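Local structure of adenosine kinase, putative (Trypanosoma brucei, 3OTX) at the bis(adenosine)-5'-pentaphosphate site. The protein phosphorylates adenosine to AMP with ATP as phosphate donor and Mg(2+) as cofactor, a purine-salvage step, and is inhibited by bis(adenosine)-5'-pentaphosphate. Sequence-based numbering; all coordinates share one arbitrary frame.

The bis(adenosine)-5'-pentaphosphate site. Residues 15, 17, 19, 65-66, 69, 125, 134, 136, 138, 171, 224, 266, 268-269, 285, 290, 298-301, 325, 328, 332. With AP5 (bis(adenosine)-5'-pentaphosphate), chain B; NA (sodium ion), chain C.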
loop_
_atom_site.group_PDB
_atom_site.type_symbol
_atom_site.label_atom_id
_atom_site.label_comp_id
_atom_site.label_asym_id
_atom_site.label_seq_id
_atom_site.Cartn_x
_atom_site.Cartn_y
_atom_site.Cartn_z
ATOM N N ASN A 15 -4.445 4.364 5.629
ATOM C CA ASN A 15 -5.489 4.129 6.637
ATOM C C ASN A 15 -5.027 3.025 7.556
ATOM O O ASN A 15 -4.859 1.882 7.105
ATOM C CB ASN A 15 -6.750 3.656 5.908
ATOM C CG ASN A 15 -7.184 4.627 4.810
ATOM O OD1 ASN A 15 -7.188 5.833 5.028
ATOM N ND2 ASN A 15 -7.575 4.101 3.614
ATOM N N LEU A 17 -5.291 0.125 9.837
ATOM C CA LEU A 17 -6.398 -0.785 10.131
ATOM C C LEU A 17 -5.875 -1.987 10.878
ATOM O O LEU A 17 -4.770 -2.446 10.581
ATOM C CB LEU A 17 -7.034 -1.293 8.826
ATOM C CG LEU A 17 -7.426 -0.273 7.770
ATOM C CD1 LEU A 17 -7.911 -1.017 6.506
ATOM C CD2 LEU A 17 -8.535 0.639 8.327
ATOM N N ASP A 19 -6.104 -5.858 11.168
ATOM C CA ASP A 19 -6.622 -6.961 10.354
ATOM C C ASP A 19 -7.194 -8.067 11.210
ATOM O O ASP A 19 -6.552 -8.544 12.155
ATOM C CB ASP A 19 -5.515 -7.552 9.496
ATOM C CG ASP A 19 -5.126 -6.656 8.336
ATOM O OD1 ASP A 19 -5.863 -5.689 8.024
ATOM O OD2 ASP A 19 -4.097 -6.970 7.715
ATOM N N GLY A 65 -3.316 -2.540 7.420
ATOM C CA GLY A 65 -3.336 -1.269 6.677
ATOM C C GLY A 65 -2.243 -1.333 5.620
ATOM O O GLY A 65 -1.105 -1.629 5.923
ATOM N N SER A 66 -2.605 -1.044 4.378
ATOM C CA SER A 66 -1.661 -1.173 3.266
ATOM C C SER A 66 -0.385 -0.374 3.480
ATOM O O SER A 66 0.725 -0.960 3.517
ATOM C CB SER A 66 -2.342 -0.766 1.964
ATOM O OG SER A 66 -1.401 -0.815 0.920
ATOM N N ASN A 69 1.707 -1.554 6.494
ATOM C CA ASN A 69 2.488 -2.715 6.077
ATOM C C ASN A 69 3.759 -2.314 5.287
ATOM O O ASN A 69 4.849 -2.826 5.551
ATOM C CB ASN A 69 1.649 -3.616 5.181
ATOM C CG ASN A 69 0.541 -4.322 5.915
ATOM O OD1 ASN A 69 0.568 -4.517 7.151
ATOM N ND2 ASN A 69 -0.423 -4.791 5.144
ATOM N N CYS A 125 -9.963 -4.385 9.154
ATOM C CA CYS A 125 -10.159 -4.981 7.838
ATOM C C CYS A 125 -10.427 -6.444 8.078
ATOM O O CYS A 125 -9.610 -7.133 8.701
ATOM C CB CYS A 125 -8.921 -4.794 6.954
ATOM S SG CYS A 125 -9.253 -5.399 5.240
ATOM N N ARG A 134 -7.431 -14.399 -0.530
ATOM C CA ARG A 134 -7.862 -13.556 0.578
ATOM C C ARG A 134 -8.836 -12.509 0.032
ATOM O O ARG A 134 -8.545 -11.859 -0.978
ATOM C CB ARG A 134 -6.644 -12.882 1.224
ATOM C CG ARG A 134 -5.653 -13.852 1.900
ATOM C CD ARG A 134 -4.188 -13.441 1.687
ATOM N NE ARG A 134 -4.027 -12.010 1.439
ATOM C CZ ARG A 134 -3.815 -11.099 2.382
ATOM N NH1 ARG A 134 -3.723 -11.456 3.661
ATOM N NH2 ARG A 134 -3.687 -9.834 2.043
ATOM N N LEU A 136 -10.917 -9.088 1.139
ATOM C CA LEU A 136 -10.704 -8.064 2.175
ATOM C C LEU A 136 -11.883 -7.116 2.226
ATOM O O LEU A 136 -12.343 -6.636 1.194
ATOM C CB LEU A 136 -9.408 -7.273 1.941
ATOM C CG LEU A 136 -8.186 -8.073 1.494
ATOM C CD1 LEU A 136 -7.007 -7.132 1.153
ATOM C CD2 LEU A 136 -7.829 -9.069 2.602
ATOM N N ALA A 138 -12.787 -3.647 4.197
ATOM C CA ALA A 138 -12.162 -2.616 5.055
ATOM C C ALA A 138 -13.222 -1.690 5.640
ATOM O O ALA A 138 -13.996 -1.071 4.882
ATOM C CB ALA A 138 -11.149 -1.795 4.236
ATOM N N PHE A 171 -5.617 3.612 -1.745
ATOM C CA PHE A 171 -6.706 3.652 -0.748
ATOM C C PHE A 171 -6.934 4.994 -0.069
ATOM O O PHE A 171 -8.068 5.271 0.357
ATOM C CB PHE A 171 -6.436 2.608 0.321
ATOM C CG PHE A 171 -6.521 1.174 -0.158
ATOM C CD1 PHE A 171 -5.442 0.301 0.100
ATOM C CD2 PHE A 171 -7.659 0.694 -0.769
ATOM C CE1 PHE A 171 -5.556 -1.082 -0.270
ATOM C CE2 PHE A 171 -7.796 -0.694 -1.161
ATOM C CZ PHE A 171 -6.737 -1.559 -0.900
ATOM N N ASN A 224 -0.356 -4.115 -9.410
ATOM C CA ASN A 224 -0.243 -5.483 -9.884
ATOM C C ASN A 224 -0.884 -5.664 -11.260
ATOM O O ASN A 224 -1.415 -4.718 -11.843
ATOM C CB ASN A 224 -0.835 -6.455 -8.850
ATOM C CG ASN A 224 -2.317 -6.275 -8.669
ATOM O OD1 ASN A 224 -2.967 -5.538 -9.415
ATOM N ND2 ASN A 224 -2.872 -6.944 -7.674
ATOM N N THR A 266 3.660 -5.554 -10.970
ATOM C CA THR A 266 4.048 -6.885 -10.537
ATOM C C THR A 266 3.088 -7.923 -11.108
ATOM O O THR A 266 1.919 -7.623 -11.412
ATOM C CB THR A 266 4.112 -7.010 -9.002
ATOM O OG1 THR A 266 2.815 -6.732 -8.449
ATOM C CG2 THR A 266 5.103 -6.008 -8.413
ATOM N N ASP A 268 2.879 -11.514 -9.871
ATOM C CA ASP A 268 3.110 -12.701 -8.994
ATOM C C ASP A 268 4.361 -13.520 -9.376
ATOM O O ASP A 268 5.476 -12.992 -9.214
ATOM C CB ASP A 268 1.852 -13.590 -8.770
ATOM C CG ASP A 268 1.186 -14.027 -10.056
ATOM O OD1 ASP A 268 1.513 -15.111 -10.572
ATOM O OD2 ASP A 268 0.345 -13.248 -10.561
ATOM N N ILE A 269 4.212 -14.732 -9.939
ATOM C CA ILE A 269 5.401 -15.553 -10.288
ATOM C C ILE A 269 6.012 -15.105 -11.631
ATOM O O ILE A 269 7.151 -15.443 -11.946
ATOM C CB ILE A 269 5.145 -17.051 -10.262
ATOM C CG1 ILE A 269 4.088 -17.435 -11.263
ATOM C CG2 ILE A 269 4.761 -17.504 -8.843
ATOM C CD1 ILE A 269 4.123 -18.930 -11.600
ATOM N N VAL A 285 11.230 -12.800 -11.442
ATOM C CA VAL A 285 10.980 -13.118 -10.042
ATOM C C VAL A 285 11.708 -14.442 -9.761
ATOM O O VAL A 285 11.507 -15.437 -10.486
ATOM C CB VAL A 285 9.464 -13.268 -9.793
ATOM C CG1 VAL A 285 9.197 -13.923 -8.437
ATOM C CG2 VAL A 285 8.783 -11.930 -9.885
ATOM N N GLN A 290 6.410 -23.516 -4.376
ATOM C CA GLN A 290 5.075 -23.004 -4.043
ATOM C C GLN A 290 4.501 -23.592 -2.766
ATOM O O GLN A 290 3.567 -23.035 -2.179
ATOM C CB GLN A 290 4.117 -23.166 -5.225
ATOM C CG GLN A 290 4.467 -22.287 -6.426
ATOM C CD GLN A 290 4.547 -20.806 -6.069
ATOM O OE1 GLN A 290 3.563 -20.206 -5.634
ATOM N NE2 GLN A 290 5.728 -20.221 -6.232
ATOM N N GLY A 298 -0.378 -11.354 2.152
ATOM C CA GLY A 298 -0.353 -11.002 0.739
ATOM C C GLY A 298 1.038 -10.484 0.449
ATOM O O GLY A 298 1.868 -10.374 1.349
ATOM N N ALA A 299 1.286 -10.173 -0.822
ATOM C CA ALA A 299 2.645 -9.858 -1.333
ATOM C C ALA A 299 2.822 -8.407 -1.758
ATOM O O ALA A 299 3.957 -7.950 -1.904
ATOM C CB ALA A 299 2.960 -10.744 -2.561
ATOM N N GLY A 300 1.723 -7.684 -1.965
ATOM C CA GLY A 300 1.805 -6.367 -2.632
ATOM C C GLY A 300 2.478 -5.317 -1.774
ATOM O O GLY A 300 3.448 -4.666 -2.203
ATOM N N ASP A 301 1.982 -5.149 -0.552
ATOM C CA ASP A 301 2.614 -4.184 0.350
ATOM C C ASP A 301 4.068 -4.556 0.624
ATOM O O ASP A 301 4.931 -3.670 0.768
ATOM C CB ASP A 301 1.855 -4.115 1.679
ATOM C CG ASP A 301 0.426 -3.635 1.508
ATOM O OD1 ASP A 301 0.150 -2.881 0.539
ATOM O OD2 ASP A 301 -0.426 -3.965 2.361
ATOM N N HIS A 325 11.089 -7.937 -4.710
ATOM C CA HIS A 325 10.855 -9.386 -4.843
ATOM C C HIS A 325 11.345 -10.121 -3.605
ATOM O O HIS A 325 10.695 -11.050 -3.132
ATOM C CB HIS A 325 11.553 -9.976 -6.063
ATOM C CG HIS A 325 11.051 -9.445 -7.357
ATOM N ND1 HIS A 325 11.780 -9.575 -8.521
ATOM C CD2 HIS A 325 9.909 -8.792 -7.687
ATOM C CE1 HIS A 325 11.108 -9.014 -9.514
ATOM N NE2 HIS A 325 9.969 -8.539 -9.035
ATOM N N ALA A 328 8.844 -9.386 -0.710
ATOM C CA ALA A 328 7.564 -10.073 -0.978
ATOM C C ALA A 328 7.698 -11.579 -0.752
ATOM O O ALA A 328 6.839 -12.203 -0.101
ATOM C CB ALA A 328 7.084 -9.773 -2.398
ATOM N N ILE A 332 5.493 -13.709 2.154
ATOM C CA ILE A 332 4.499 -14.735 1.774
ATOM C C ILE A 332 4.856 -16.120 2.309
ATOM O O ILE A 332 4.018 -17.039 2.316
ATOM C CB ILE A 332 4.210 -14.757 0.228
ATOM C CG1 ILE A 332 5.431 -15.322 -0.516
ATOM C CG2 ILE A 332 3.707 -13.376 -0.271
ATOM C CD1 ILE A 332 5.299 -15.416 -2.017
HETATM P PA AP5 B . 1.792 -9.923 -6.695
HETATM O O1A AP5 B . 0.935 -11.182 -6.608
HETATM O O2A AP5 B . 1.883 -9.331 -8.087
HETATM O O3A AP5 B . 1.284 -8.738 -5.731
HETATM P PB AP5 B . -0.246 -8.341 -5.406
HETATM O O1B AP5 B . -1.209 -8.875 -6.420
HETATM O O2B AP5 B . -0.255 -6.873 -5.152
HETATM O O3B AP5 B . -0.411 -9.142 -4.040
HETATM P PG AP5 B . -1.677 -9.640 -3.212
HETATM O O1G AP5 B . -1.223 -10.810 -2.395
HETATM O O2G AP5 B . -2.854 -10.079 -4.054
HETATM O O3G AP5 B . -1.893 -8.408 -2.295
HETATM P PD AP5 B . -3.006 -8.131 -1.155
HETATM O O1D AP5 B . -3.991 -9.270 -0.964
HETATM O O2D AP5 B . -3.542 -6.760 -1.459
HETATM O O3D AP5 B . -2.082 -8.130 0.163
HETATM P PE AP5 B . -1.277 -6.864 0.757
HETATM O O1E AP5 B . -0.686 -6.068 -0.372
HETATM O O2E AP5 B . -0.335 -7.349 1.857
HETATM O O5F AP5 B . 3.221 -10.272 -6.056
HETATM C C5F AP5 B . 4.191 -9.249 -5.832
HETATM C C4F AP5 B . 5.562 -9.879 -5.781
HETATM O O4F AP5 B . 5.582 -10.930 -4.806
HETATM C C3F AP5 B . 5.984 -10.591 -7.064
HETATM O O3F AP5 B . 6.591 -9.672 -7.940
HETATM C C2F AP5 B . 6.889 -11.683 -6.572
HETATM O O2F AP5 B . 8.172 -11.166 -6.325
HETATM C C1F AP5 B . 6.270 -12.047 -5.218
HETATM N N9A AP5 B . 5.290 -13.168 -5.293
HETATM C C8A AP5 B . 3.901 -13.078 -5.158
HETATM N N7A AP5 B . 3.394 -14.336 -5.269
HETATM C C5A AP5 B . 4.416 -15.205 -5.452
HETATM C C6A AP5 B . 4.489 -16.574 -5.579
HETATM N N6A AP5 B . 3.415 -17.355 -5.435
HETATM N N1A AP5 B . 5.721 -17.161 -5.738
HETATM C C2A AP5 B . 6.892 -16.419 -5.749
HETATM N N3A AP5 B . 6.806 -15.051 -5.608
HETATM C C4A AP5 B . 5.606 -14.461 -5.440
HETATM O O5J AP5 B . -2.447 -5.951 1.419
HETATM C C5J AP5 B . -3.225 -6.470 2.483
HETATM C C4J AP5 B . -3.558 -5.263 3.344
HETATM O O4J AP5 B . -4.519 -4.421 2.686
HETATM C C3J AP5 B . -4.255 -5.618 4.661
HETATM O O3J AP5 B . -3.295 -5.478 5.709
HETATM C C2J AP5 B . -5.424 -4.626 4.767
HETATM O O2J AP5 B . -5.522 -3.993 6.038
HETATM C C1J AP5 B . -5.082 -3.622 3.694
HETATM N N9B AP5 B . -6.246 -2.877 3.191
HETATM C C8B AP5 B . -7.359 -3.438 2.626
HETATM N N7B AP5 B . -8.211 -2.420 2.339
HETATM C C5B AP5 B . -7.637 -1.235 2.718
HETATM C C6B AP5 B . -8.061 0.098 2.645
HETATM N N6B AP5 B . -9.276 0.473 2.213
HETATM N N1B AP5 B . -7.206 1.029 3.167
HETATM C C2B AP5 B . -5.947 0.748 3.645
HETATM N N3B AP5 B . -5.548 -0.568 3.758
HETATM C C4B AP5 B . -6.384 -1.528 3.258
HETATM NA NA NA C . -1.981 -4.719 -1.820
HETATM O O HOH W 1 -2.651 -3.493 0.358
HETATM O O HOH W 2 -0.189 -3.329 -2.603
HETATM O O HOH W 3 -2.066 -5.372 -4.268
HETATM O O HOH W 4 -3.830 -3.435 -2.157
HETATM O O HOH W 5 -9.774 3.287 1.280
HETATM O O HOH W 6 2.395 -7.701 1.666
HETATM O O HOH W 7 1.661 -5.208 -6.330
#
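In this PfkB-family kinase the inhibitor AP5 spans both substrate sites, one adenosine in the acceptor pocket and the other where ADP binds. The acceptor adenine is sandwiched: the Phe171 ring stacks on one face, the ring planes of Phe171 and AP5 7° apart, with CG over C6B, while Leu17 CD1 presses on the other. At the rim, Asn15 ND2 points an almost straight N-H, in its own amide plane, at AP5 N1B (3.1 Å), and Ser66 N reaches N3B from the start of helix 66-76; together they read the purine edge. Asp19 grips the AP5 ribose like a fork, OD1 taking the 2'-hydroxyl O2J and OD2 the 3'-hydroxyl O3J, each on its syn lone pair at 2.6 Å. Asn69 ND2 donates to O3J and, in its amide plane, to the anti lone pair of Asp301 OD2.

Asp301, the catalytic base of the family, closes the GAGD anion-hole motif. Ser66 OG meets its OD1 from above the carboxylate plane, and these two donors would fix the group's rotation. Asp301 OD2 lies 3.0 Å from the ester oxygen AP5 O5J, two acceptors face to face unless Asp301 carries a proton; the nucleophilic 5'-hydroxyl of adenosine would probably sit here. Sodium, possibly from crystallisation and perhaps in the place of Mg(2+), binds O1E, O2D and waters 1 to 4 in a distorted six-coordinate shell; waters 1 and 2 link it to Asp301 OD1. Arg134, its chain bent at chi2 and chi3, brings NH2 to AP5 O1D in the guanidinium plane, a 3.1 Å salt bridge, with Gly298 N over the centre of one face. The N-terminus of helix 300-311 faces the phosphates and may help offset their charge; just before it, Ala299 N donates to O1G on the central phosphate.

Counting from the ADP-like adenosine, Asn224 ND2 donates a nearly straight N-H, in its amide plane, to AP5 O1B of the beta-phosphate (2.8 Å), and Thr266 OG1 and Asp268 N converge on O2A of the alpha-phosphate. The second adenine has Ile332 CD1 over one face and Ile269 CG2 against the other. Gln290, chain bent at chi2 (-56°), pairs edge to edge with it: OE1 accepts from AP5 N6A (2.9 Å) and NE2 donates to N1A.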